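PDB 3OMD: uncharacterized protein from Leptospirillum rubarum, which is of unknown function but belongs to the DUF5069 family and folds as a small all-alpha domain with no beta strand. Local coordinates for residues Q11-P16 / L139-P144; E63-A68 / A80-Q85; D114-V119 / T131-L136. One frame throughout, in Å; residues are numbered along the deposited sequence. Where two conformers were deposited one is given.

Interaction 1 of 3, residues Q11-P16 / L139-P144; sequences QFPRSP and LEEKRP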
loop_
_atom_site.group_PDB
_atom_site.type_symbol
_atom_site.label_atom_id
_atom_site.label_comp_id
_atom_site.label_asym_id
_atom_site.label_seq_id
_atom_site.Cartn_x
_atom_site.Cartn_y
_atom_site.Cartn_z
ATOM N N GLN A 11 0.297 15.104 -1.300
ATOM C CA GLN A 11 0.699 14.277 -0.156
ATOM C C GLN A 11 1.040 12.885 -0.630
ATOM O O GLN A 11 0.603 12.493 -1.702
ATOM C CB GLN A 11 -0.395 14.201 0.883
ATOM C CG GLN A 11 -1.545 13.354 0.522
ATOM C CD GLN A 11 -2.435 13.016 1.732
ATOM O OE1 GLN A 11 -2.216 12.072 2.477
ATOM N NE2 GLN A 11 -3.479 13.742 1.848
ATOM N N PHE A 12 1.810 12.139 0.149
ATOM C CA PHE A 12 2.087 10.728 -0.190
ATOM C C PHE A 12 1.155 9.860 0.649
ATOM O O PHE A 12 0.893 10.168 1.827
ATOM C CB PHE A 12 3.519 10.345 0.241
ATOM C CG PHE A 12 4.598 11.180 -0.402
ATOM C CD1 PHE A 12 4.642 11.362 -1.788
ATOM C CD2 PHE A 12 5.568 11.767 0.399
ATOM C CE1 PHE A 12 5.691 12.154 -2.359
ATOM C CE2 PHE A 12 6.593 12.568 -0.162
ATOM C CZ PHE A 12 6.647 12.750 -1.527
ATOM N N PRO A 13 0.701 8.752 0.077
ATOM C CA PRO A 13 0.028 7.772 0.942
ATOM C C PRO A 13 1.050 7.189 1.919
ATOM O O PRO A 13 2.269 7.263 1.682
ATOM C CB PRO A 13 -0.486 6.717 -0.042
ATOM C CG PRO A 13 0.484 6.780 -1.217
ATOM C CD PRO A 13 1.005 8.234 -1.280
ATOM N N ARG A 14 0.563 6.610 3.008
ATOM C CA ARG A 14 1.469 6.148 4.074
ATOM C C ARG A 14 2.362 4.989 3.641
ATOM O O ARG A 14 2.095 4.312 2.615
ATOM C CB ARG A 14 0.652 5.817 5.345
ATOM C CG ARG A 14 0.230 7.145 6.054
ATOM C CD ARG A 14 -0.761 6.936 7.187
ATOM N NE ARG A 14 -2.020 6.406 6.678
ATOM C CZ ARG A 14 -3.001 5.977 7.477
ATOM N NH1 ARG A 14 -2.846 6.002 8.796
ATOM N NH2 ARG A 14 -4.111 5.490 6.952
ATOM N N SER A 15 3.418 4.782 4.435
ATOM C CA SER A 15 4.426 3.794 4.088
ATOM C C SER A 15 3.844 2.396 3.948
ATOM O O SER A 15 3.004 1.980 4.754
ATOM C CB SER A 15 5.494 3.762 5.186
ATOM O OG SER A 15 6.425 2.714 4.912
ATOM N N PRO A 16 4.352 1.618 2.984
ATOM C CA PRO A 16 4.004 0.183 2.886
ATOM C C PRO A 16 4.160 -0.541 4.220
ATOM O O PRO A 16 3.430 -1.502 4.473
ATOM C CB PRO A 16 5.068 -0.355 1.899
ATOM C CG PRO A 16 5.257 0.819 0.936
ATOM C CD PRO A 16 5.265 2.048 1.898
ATOM N N LEU A 139 11.736 5.307 -0.352
ATOM C CA LEU A 139 12.807 6.218 -0.793
ATOM C C LEU A 139 12.204 7.354 -1.616
ATOM O O LEU A 139 12.535 8.540 -1.369
ATOM C CB LEU A 139 13.836 5.431 -1.626
ATOM C CG LEU A 139 14.986 6.240 -2.228
ATOM C CD1 LEU A 139 15.896 6.660 -1.100
ATOM C CD2 LEU A 139 15.746 5.370 -3.236
ATOM N N GLU A 140 11.332 7.008 -2.577
ATOM C CA GLU A 140 10.729 8.032 -3.439
ATOM C C GLU A 140 9.868 8.993 -2.601
ATOM O O GLU A 140 9.744 10.197 -2.940
ATOM C CB GLU A 140 9.905 7.398 -4.562
ATOM C CG GLU A 140 9.206 8.448 -5.454
ATOM C CD GLU A 140 9.120 8.131 -6.965
ATOM O OE1 GLU A 140 9.647 7.105 -7.450
ATOM O OE2 GLU A 140 8.513 8.971 -7.696
ATOM N N GLU A 141 9.261 8.462 -1.529
ATOM C CA GLU A 141 8.345 9.246 -0.698
ATOM C C GLU A 141 9.072 9.879 0.509
ATOM O O GLU A 141 8.469 10.284 1.510
ATOM C CB GLU A 141 7.168 8.379 -0.258
ATOM C CG GLU A 141 6.278 8.051 -1.484
ATOM C CD GLU A 141 5.159 7.119 -1.219
ATOM O OE1 GLU A 141 5.069 6.492 -0.128
ATOM O OE2 GLU A 141 4.369 6.960 -2.179
ATOM N N LYS A 142 10.394 9.973 0.379
ATOM C CA LYS A 142 11.235 10.800 1.284
ATOM C C LYS A 142 11.224 10.334 2.745
ATOM O O LYS A 142 11.379 11.143 3.680
ATOM C CB LYS A 142 10.871 12.304 1.163
ATOM C CG LYS A 142 10.909 12.823 -0.274
ATOM C CD LYS A 142 10.532 14.313 -0.311
ATOM C CE LYS A 142 10.671 14.858 -1.729
ATOM N NZ LYS A 142 10.803 16.344 -1.698
ATOM N N ARG A 143 11.085 9.023 2.946
ATOM C CA ARG A 143 11.170 8.435 4.287
ATOM C C ARG A 143 12.541 7.838 4.479
ATOM O O ARG A 143 13.187 7.474 3.483
ATOM C CB ARG A 143 10.121 7.319 4.476
ATOM C CG ARG A 143 8.725 7.815 4.299
ATOM C CD ARG A 143 7.696 6.825 4.789
ATOM N NE ARG A 143 6.398 7.406 4.450
ATOM C CZ ARG A 143 5.772 7.214 3.285
ATOM N NH1 ARG A 143 6.208 6.311 2.395
ATOM N NH2 ARG A 143 4.668 7.889 3.062
ATOM N N PRO A 144 12.987 7.738 5.754
ATOM C CA PRO A 144 14.246 7.052 6.028
ATOM C C PRO A 144 14.130 5.606 5.566
ATOM O O PRO A 144 13.115 4.931 5.835
ATOM C CB PRO A 144 14.369 7.129 7.561
ATOM C CG PRO A 144 13.498 8.300 7.974
ATOM C CD PRO A 144 12.347 8.233 6.986
#

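Interaction 2 of 3, residues E63-A68 / A80-Q85; sequences EKFAEA and AWVHSQ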
loop_
_atom_site.group_PDB
_atom_site.type_symbol
_atom_site.label_atom_id
_atom_site.label_comp_id
_atom_site.label_asym_id
_atom_site.label_seq_id
_atom_site.Cartn_x
_atom_site.Cartn_y
_atom_site.Cartn_z
ATOM N N GLU A 63 -13.861 -2.612 -4.610
ATOM C CA GLU A 63 -14.983 -1.676 -4.715
ATOM C C GLU A 63 -15.645 -1.542 -3.341
ATOM O O GLU A 63 -15.947 -0.432 -2.871
ATOM C CB GLU A 63 -16.030 -2.122 -5.755
ATOM C CG GLU A 63 -15.526 -2.132 -7.181
ATOM C CD GLU A 63 -16.525 -2.700 -8.201
ATOM O OE1 GLU A 63 -17.643 -3.157 -7.850
ATOM O OE2 GLU A 63 -16.170 -2.706 -9.388
ATOM N N LYS A 64 -15.872 -2.680 -2.703
ATOM C CA LYS A 64 -16.457 -2.656 -1.341
ATOM C C LYS A 64 -15.548 -1.986 -0.336
ATOM O O LYS A 64 -16.047 -1.251 0.537
ATOM C CB LYS A 64 -16.823 -4.064 -0.895
ATOM C CG LYS A 64 -17.876 -4.712 -1.789
ATOM C CD LYS A 64 -18.270 -6.063 -1.289
ATOM C CE LYS A 64 -19.363 -6.633 -2.199
ATOM N NZ LYS A 64 -19.833 -7.964 -1.710
ATOM N N PHE A 65 -14.234 -2.188 -0.456
ATOM C CA PHE A 65 -13.295 -1.507 0.436
ATOM C C PHE A 65 -13.340 0.007 0.266
ATOM O O PHE A 65 -13.407 0.732 1.278
ATOM C CB PHE A 65 -11.900 -2.080 0.180
ATOM C CG PHE A 65 -10.825 -1.499 1.061
ATOM C CD1 PHE A 65 -10.528 -2.077 2.284
ATOM C CD2 PHE A 65 -10.093 -0.397 0.648
ATOM C CE1 PHE A 65 -9.508 -1.563 3.078
ATOM C CE2 PHE A 65 -9.091 0.146 1.453
ATOM C CZ PHE A 65 -8.793 -0.440 2.678
ATOM N N ALA A 66 -13.372 0.488 -0.987
ATOM C CA ALA A 66 -13.423 1.925 -1.214
ATOM C C ALA A 66 -14.726 2.488 -0.659
ATOM O O ALA A 66 -14.720 3.574 -0.095
ATOM C CB ALA A 66 -13.256 2.268 -2.727
ATOM N N GLU A 67 -15.836 1.779 -0.842
ATOM C CA GLU A 67 -17.107 2.245 -0.270
ATOM C C GLU A 67 -17.072 2.264 1.255
ATOM O O GLU A 67 -17.566 3.210 1.895
ATOM C CB GLU A 67 -18.271 1.365 -0.733
ATOM C CG GLU A 67 -19.664 1.848 -0.200
ATOM C CD GLU A 67 -20.062 3.248 -0.688
ATOM O OE1 GLU A 67 -19.603 3.639 -1.799
ATOM O OE2 GLU A 67 -20.820 3.958 0.041
ATOM N N ALA A 68 -16.436 1.249 1.838
ATOM C CA ALA A 68 -16.404 1.135 3.284
ATOM C C ALA A 68 -15.642 2.277 3.940
ATOM O O ALA A 68 -16.039 2.740 5.030
ATOM C CB ALA A 68 -15.783 -0.204 3.710
ATOM N N ALA A 80 -11.478 -2.564 11.630
ATOM C CA ALA A 80 -12.580 -3.409 12.101
ATOM C C ALA A 80 -13.378 -3.921 10.892
ATOM O O ALA A 80 -13.832 -5.083 10.883
ATOM C CB ALA A 80 -13.464 -2.663 13.089
ATOM N N TRP A 81 -13.544 -3.091 9.861
ATOM C CA TRP A 81 -14.261 -3.553 8.670
ATOM C C TRP A 81 -13.493 -4.700 7.980
ATOM O O TRP A 81 -14.063 -5.745 7.631
ATOM C CB TRP A 81 -14.486 -2.375 7.683
ATOM C CG TRP A 81 -15.350 -2.772 6.525
ATOM C CD1 TRP A 81 -16.718 -2.720 6.455
ATOM C CD2 TRP A 81 -14.897 -3.254 5.247
ATOM N NE1 TRP A 81 -17.147 -3.166 5.218
ATOM C CE2 TRP A 81 -16.052 -3.496 4.457
ATOM C CE3 TRP A 81 -13.630 -3.517 4.705
ATOM C CZ2 TRP A 81 -15.985 -3.978 3.148
ATOM C CZ3 TRP A 81 -13.557 -4.046 3.370
ATOM C CH2 TRP A 81 -14.741 -4.238 2.619
ATOM N N VAL A 82 -12.182 -4.516 7.820
ATOM C CA VAL A 82 -11.354 -5.571 7.240
ATOM C C VAL A 82 -11.518 -6.899 8.010
ATOM O O VAL A 82 -11.745 -7.979 7.413
ATOM C CB VAL A 82 -9.873 -5.140 7.175
ATOM C CG1 VAL A 82 -8.948 -6.349 6.836
ATOM C CG2 VAL A 82 -9.729 -4.033 6.127
ATOM N N HIS A 83 -11.432 -6.825 9.336
ATOM C CA HIS A 83 -11.592 -8.052 10.137
ATOM C C HIS A 83 -12.962 -8.678 9.887
ATOM O O HIS A 83 -13.074 -9.900 9.771
ATOM C CB HIS A 83 -11.384 -7.739 11.612
ATOM C CG HIS A 83 -9.953 -7.492 11.977
ATOM N ND1 HIS A 83 -9.572 -6.807 13.119
ATOM C CD2 HIS A 83 -8.808 -7.926 11.402
ATOM C CE1 HIS A 83 -8.252 -6.803 13.201
ATOM N NE2 HIS A 83 -7.767 -7.448 12.162
ATOM N N SER A 84 -13.998 -7.846 9.786
ATOM C CA SER A 84 -15.347 -8.369 9.616
ATOM C C SER A 84 -15.539 -9.040 8.235
ATOM O O SER A 84 -16.429 -9.887 8.079
ATOM C CB SER A 84 -16.380 -7.251 9.873
ATOM O OG SER A 84 -16.494 -6.377 8.767
ATOM N N GLN A 85 -14.720 -8.644 7.255
ATOM C CA GLN A 85 -14.778 -9.164 5.900
ATOM C C GLN A 85 -13.780 -10.257 5.604
ATOM O O GLN A 85 -13.902 -10.931 4.563
ATOM C CB GLN A 85 -14.545 -8.023 4.899
ATOM C CG GLN A 85 -15.591 -6.938 4.962
ATOM C CD GLN A 85 -16.899 -7.447 4.433
ATOM O OE1 GLN A 85 -17.838 -7.644 5.180
ATOM N NE2 GLN A 85 -16.948 -7.708 3.125
#

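Interaction 3 of 3, residues D114-V119 / T131-L136; sequences DYFRSV and TTWVKL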
loop_
_atom_site.group_PDB
_atom_site.type_symbol
_atom_site.label_atom_id
_atom_site.label_comp_id
_atom_site.label_asym_id
_atom_site.label_seq_id
_atom_site.Cartn_x
_atom_site.Cartn_y
_atom_site.Cartn_z
ATOM N N ASP A 114 16.066 -3.857 -14.606
ATOM C CA ASP A 114 16.605 -2.637 -15.254
ATOM C C ASP A 114 15.785 -1.403 -14.881
ATOM O O ASP A 114 16.343 -0.346 -14.546
ATOM C CB ASP A 114 16.668 -2.807 -16.774
ATOM C CG ASP A 114 17.692 -3.828 -17.215
ATOM O OD1 ASP A 114 18.601 -4.185 -16.424
ATOM O OD2 ASP A 114 17.553 -4.296 -18.381
ATOM N N TYR A 115 14.461 -1.535 -14.915
ATOM C CA TYR A 115 13.577 -0.423 -14.568
ATOM C C TYR A 115 13.787 -0.004 -13.103
ATOM O O TYR A 115 13.967 1.199 -12.804
ATOM C CB TYR A 115 12.116 -0.824 -14.857
ATOM C CG TYR A 115 11.106 0.138 -14.318
ATOM C CD1 TYR A 115 11.220 1.509 -14.547
ATOM C CD2 TYR A 115 10.013 -0.330 -13.566
ATOM C CE1 TYR A 115 10.262 2.407 -14.047
ATOM C CE2 TYR A 115 9.055 0.559 -13.091
ATOM C CZ TYR A 115 9.196 1.920 -13.316
ATOM O OH TYR A 115 8.250 2.795 -12.815
ATOM N N PHE A 116 13.748 -0.995 -12.197
ATOM C CA PHE A 116 13.930 -0.710 -10.755
ATOM C C PHE A 116 15.219 0.081 -10.533
ATOM O O PHE A 116 15.236 1.116 -9.837
ATOM C CB PHE A 116 14.015 -2.054 -10.008
ATOM C CG PHE A 116 14.203 -1.931 -8.518
ATOM C CD1 PHE A 116 13.101 -2.063 -7.663
ATOM C CD2 PHE A 116 15.441 -1.668 -7.978
ATOM C CE1 PHE A 116 13.266 -1.955 -6.257
ATOM C CE2 PHE A 116 15.617 -1.560 -6.585
ATOM C CZ PHE A 116 14.511 -1.687 -5.728
ATOM N N ARG A 117 16.294 -0.377 -11.154
ATOM C CA ARG A 117 17.575 0.302 -10.920
ATOM C C ARG A 117 17.622 1.711 -11.527
ATOM O O ARG A 117 18.246 2.599 -10.953
ATOM C CB ARG A 117 18.735 -0.558 -11.400
ATOM C CG ARG A 117 18.850 -1.820 -10.502
ATOM C CD ARG A 117 20.028 -2.660 -10.951
ATOM N NE ARG A 117 19.751 -3.200 -12.269
ATOM C CZ ARG A 117 20.642 -3.844 -13.024
ATOM N NH1 ARG A 117 21.889 -4.032 -12.584
ATOM N NH2 ARG A 117 20.278 -4.310 -14.215
ATOM N N SER A 118 16.936 1.913 -12.646
ATOM C CA SER A 118 16.848 3.244 -13.248
ATOM C C SER A 118 16.097 4.219 -12.333
ATOM O O SER A 118 16.478 5.393 -12.210
ATOM C CB SER A 118 16.163 3.148 -14.592
ATOM O OG SER A 118 16.170 4.407 -15.208
ATOM N N VAL A 119 15.018 3.746 -11.707
ATOM C CA VAL A 119 14.275 4.590 -10.753
ATOM C C VAL A 119 15.156 4.896 -9.556
ATOM O O VAL A 119 15.306 6.056 -9.157
ATOM C CB VAL A 119 12.983 3.894 -10.274
ATOM C CG1 VAL A 119 12.295 4.751 -9.197
ATOM C CG2 VAL A 119 12.046 3.724 -11.464
ATOM N N THR A 131 16.727 -2.944 -2.716
ATOM C CA THR A 131 16.458 -3.921 -3.779
ATOM C C THR A 131 15.029 -4.409 -3.851
ATOM O O THR A 131 14.662 -5.150 -4.771
ATOM C CB THR A 131 17.360 -5.165 -3.638
ATOM O OG1 THR A 131 17.067 -5.858 -2.413
ATOM C CG2 THR A 131 18.879 -4.794 -3.721
ATOM N N THR A 132 14.210 -3.982 -2.899
ATOM C CA THR A 132 12.808 -4.408 -2.878
ATOM C C THR A 132 11.895 -3.238 -3.220
ATOM O O THR A 132 12.231 -2.075 -2.954
ATOM C CB THR A 132 12.430 -4.906 -1.487
ATOM O OG1 THR A 132 12.699 -3.872 -0.506
ATOM C CG2 THR A 132 13.200 -6.175 -1.152
ATOM N N TRP A 133 10.754 -3.538 -3.820
ATOM C CA TRP A 133 9.830 -2.499 -4.252
ATOM C C TRP A 133 9.361 -1.651 -3.096
ATOM O O TRP A 133 9.245 -0.420 -3.259
ATOM C CB TRP A 133 8.611 -3.110 -4.952
ATOM C CG TRP A 133 8.932 -3.692 -6.338
ATOM C CD1 TRP A 133 8.848 -5.006 -6.735
ATOM C CD2 TRP A 133 9.320 -2.943 -7.499
ATOM N NE1 TRP A 133 9.187 -5.123 -8.073
ATOM C CE2 TRP A 133 9.487 -3.876 -8.566
ATOM C CE3 TRP A 133 9.548 -1.580 -7.741
ATOM C CZ2 TRP A 133 9.881 -3.484 -9.852
ATOM C CZ3 TRP A 133 9.918 -1.178 -9.039
ATOM C CH2 TRP A 133 10.103 -2.138 -10.073
ATOM N N VAL A 134 9.044 -2.247 -1.949
ATOM C CA VAL A 134 8.456 -1.417 -0.875
ATOM C C VAL A 134 9.492 -0.433 -0.319
ATOM O O VAL A 134 9.130 0.665 0.137
ATOM C CB VAL A 134 7.770 -2.243 0.220
ATOM C CG1 VAL A 134 6.618 -3.043 -0.398
ATOM C CG2 VAL A 134 8.741 -3.091 1.018
ATOM N N LYS A 135 10.769 -0.796 -0.360
ATOM C CA LYS A 135 11.804 0.147 0.107
ATOM C C LYS A 135 12.000 1.249 -0.909
ATOM O O LYS A 135 12.237 2.415 -0.545
ATOM C CB LYS A 135 13.125 -0.561 0.407
ATOM C CG LYS A 135 13.155 -1.224 1.777
ATOM C CD LYS A 135 14.592 -1.484 2.238
ATOM C CE LYS A 135 14.674 -2.070 3.645
ATOM N NZ LYS A 135 14.052 -1.223 4.719
ATOM N N LEU A 136 11.885 0.916 -2.191
ATOM C CA LEU A 136 11.981 1.952 -3.224
ATOM C C LEU A 136 10.847 2.992 -3.057
ATOM O O LEU A 136 11.070 4.198 -3.204
ATOM C CB LEU A 136 11.958 1.316 -4.626
ATOM C CG LEU A 136 12.221 2.306 -5.766
ATOM C CD1 LEU A 136 13.629 2.901 -5.625
ATOM C CD2 LEU A 136 12.079 1.548 -7.100
#

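Interaction 1 of 3, residues Q11-P16 / L139-P144
Phe12 lies against Glu141 where helix 133-140 ends in a Schellman motif, with Lys142 at positive phi as its C-prime residue, and the irregular 11-16 segment passes alongside. Glu141 CA sits over the centre of the Phe12 ring, 3.9 Å from its centroid, a CH-pi contact. With CG of Phe12 anti to its own carbonyl carbon (chi1 -59°), the ring reaches this turn, and its CD1 meets Glu141 CG at 3.7 Å. The two side chains slide past each other in opposite directions, with ring and carboxylate planes 16° apart.

Beyond the turn, the Arg143 chain runs extended from CG to NE, and one face of the guanidinium beyond it lies over Ser15, whose N is above the centre. Glu141 OE1 meets Arg143 NH1 in the guanidinium plane at 2.8 Å, OE1 using its anti lone pair, on the side away from OE2. Arg28 shares that oxygen and Tyr44 OH binds OE2, so the buried carboxylate is gripped at both oxygens; Asp138 is a second acidic partner of Arg143 NH1. Ser15 CB touches Arg143 CD at 3.8 Å. Across the segments, Arg143 NH2 donates to Pro13 O at 2.8 Å, a bent bond with an N-H...O angle of 135°.

Interaction 2 of 3, residues E63-A68 / A80-Q85
Ala68 and Trp81 make the closest contact between residues 63-68 and 80-85. The methyl CB of Ala68 stands over the indole, 3.4 Å from the centroid of the five-membered ring and 13° off its normal, a CH-pi contact with CE2 and CD2 as the nearest ring atoms. The far end of the same indole reaches the preceding turn of helix 62-69: CZ2 lies 3.8 Å from Lys64 O, and CH2 is 3.7 Å from Phe65 N. Trp81 CZ3 also meets Phe65 CD1 at 3.8 Å, arriving near the plane of the phenyl ring at its edge. Val82 CG2 adds a second contact in that plane, 3.9 Å from Phe65 CE1.

CG of Trp81 is anti to its backbone N (chi1 -174°), which starts the side chain toward helix 62-69. On the indole face opposite Ala68 lies Gln85 CG of its own helix, toward the rim, so the ring is held between the two. An alanine in place of Trp81 would probably leave the Ala68 methyl and Phe65 CD1 without the indole they pack on and open a gap between the helices.

Farther out, Phe65 packs on Val29, Ile30 and Ala33 of helix 26-38, and its ring meets that of Phe55, tying the pair of helices to the interior. Arg72, which donates to Ala68 O, also touches Trp81 from the connecting loop. At the end of helix 75-85, Trp81 O accepts from both Ser84 OG and Gln85 N. Two consecutive helices with a short connection, their local axes 146° apart and 11.2 Å at closest approach, make this an antiparallel helical hairpin packed through an aromatic side chain.

Interaction 3 of 3, residues D114-V119 / T131-L136
Phe116 turns its edge toward the face of Trp133 in a T-shaped (edge-to-face) pair, the ring centroids 5.0 Å apart and the planes at 73°. The atom that leads is Phe116 CD1, 3.6 Å from Trp133 CZ3 and set toward the rim of the indole. CG of Phe116 lies anti to its backbone N (chi1 180°), which sets CG on the side of the next helix, and the ring beyond it reaches that helix's start. Tyr115 joins from the same helix: its CD2 approaches the indole edge at CH2, 3.9 Å away, the two side chains crossing at about a right angle.

Aliphatic contacts add to the aromatic ones. Leu136 CD2 lies over one face of the Phe116 ring, 4.1 Å from its centroid, in a CH-pi contact offset toward the rim. The same methyl meets Val119 CG1 at 3.8 Å, one turn farther along helix 110-123.

In the fold, this is the packing of two consecutive helices, 110-123 and 133-140, joined by a loop whose last residue, Thr132, occupies the N-cap position of the second helix.

Contacts with the backbone come next. The tip of the Phe116 ring enters the bend before helix 133-140, where CZ lies 3.3 Å from Thr131 C and CE1 is 3.5 Å from Thr132 O, the oxygen being in the ring plane at the edge. That oxygen also accepts the helical bond from Leu136 N. The start of the second helix is held from outside by backbone bonding of Trp133 with Arg105.

In the fold
Helix 133-140 serves two of the three contacts: its first turn, with the loop before it, packs on helix 110-123 in interaction 3, and the turn that follows its C-terminal end meets the loop 11-16 in interaction 1. These two touch, through Pro16 on Val134 and Glu140 on Val119. Interaction 2 stands apart, its centre about 24 Å from that of interaction 1 and 30 Å from that of interaction 3, on the opposite side of the chain's centre from both. Interactions 2 and 3 each join consecutive helices through aromatic and aliphatic side chains; the former is buried, the latter partly so. Interaction 1, also partly buried, brings together distant parts of the sequence and adds charged groups to its packing.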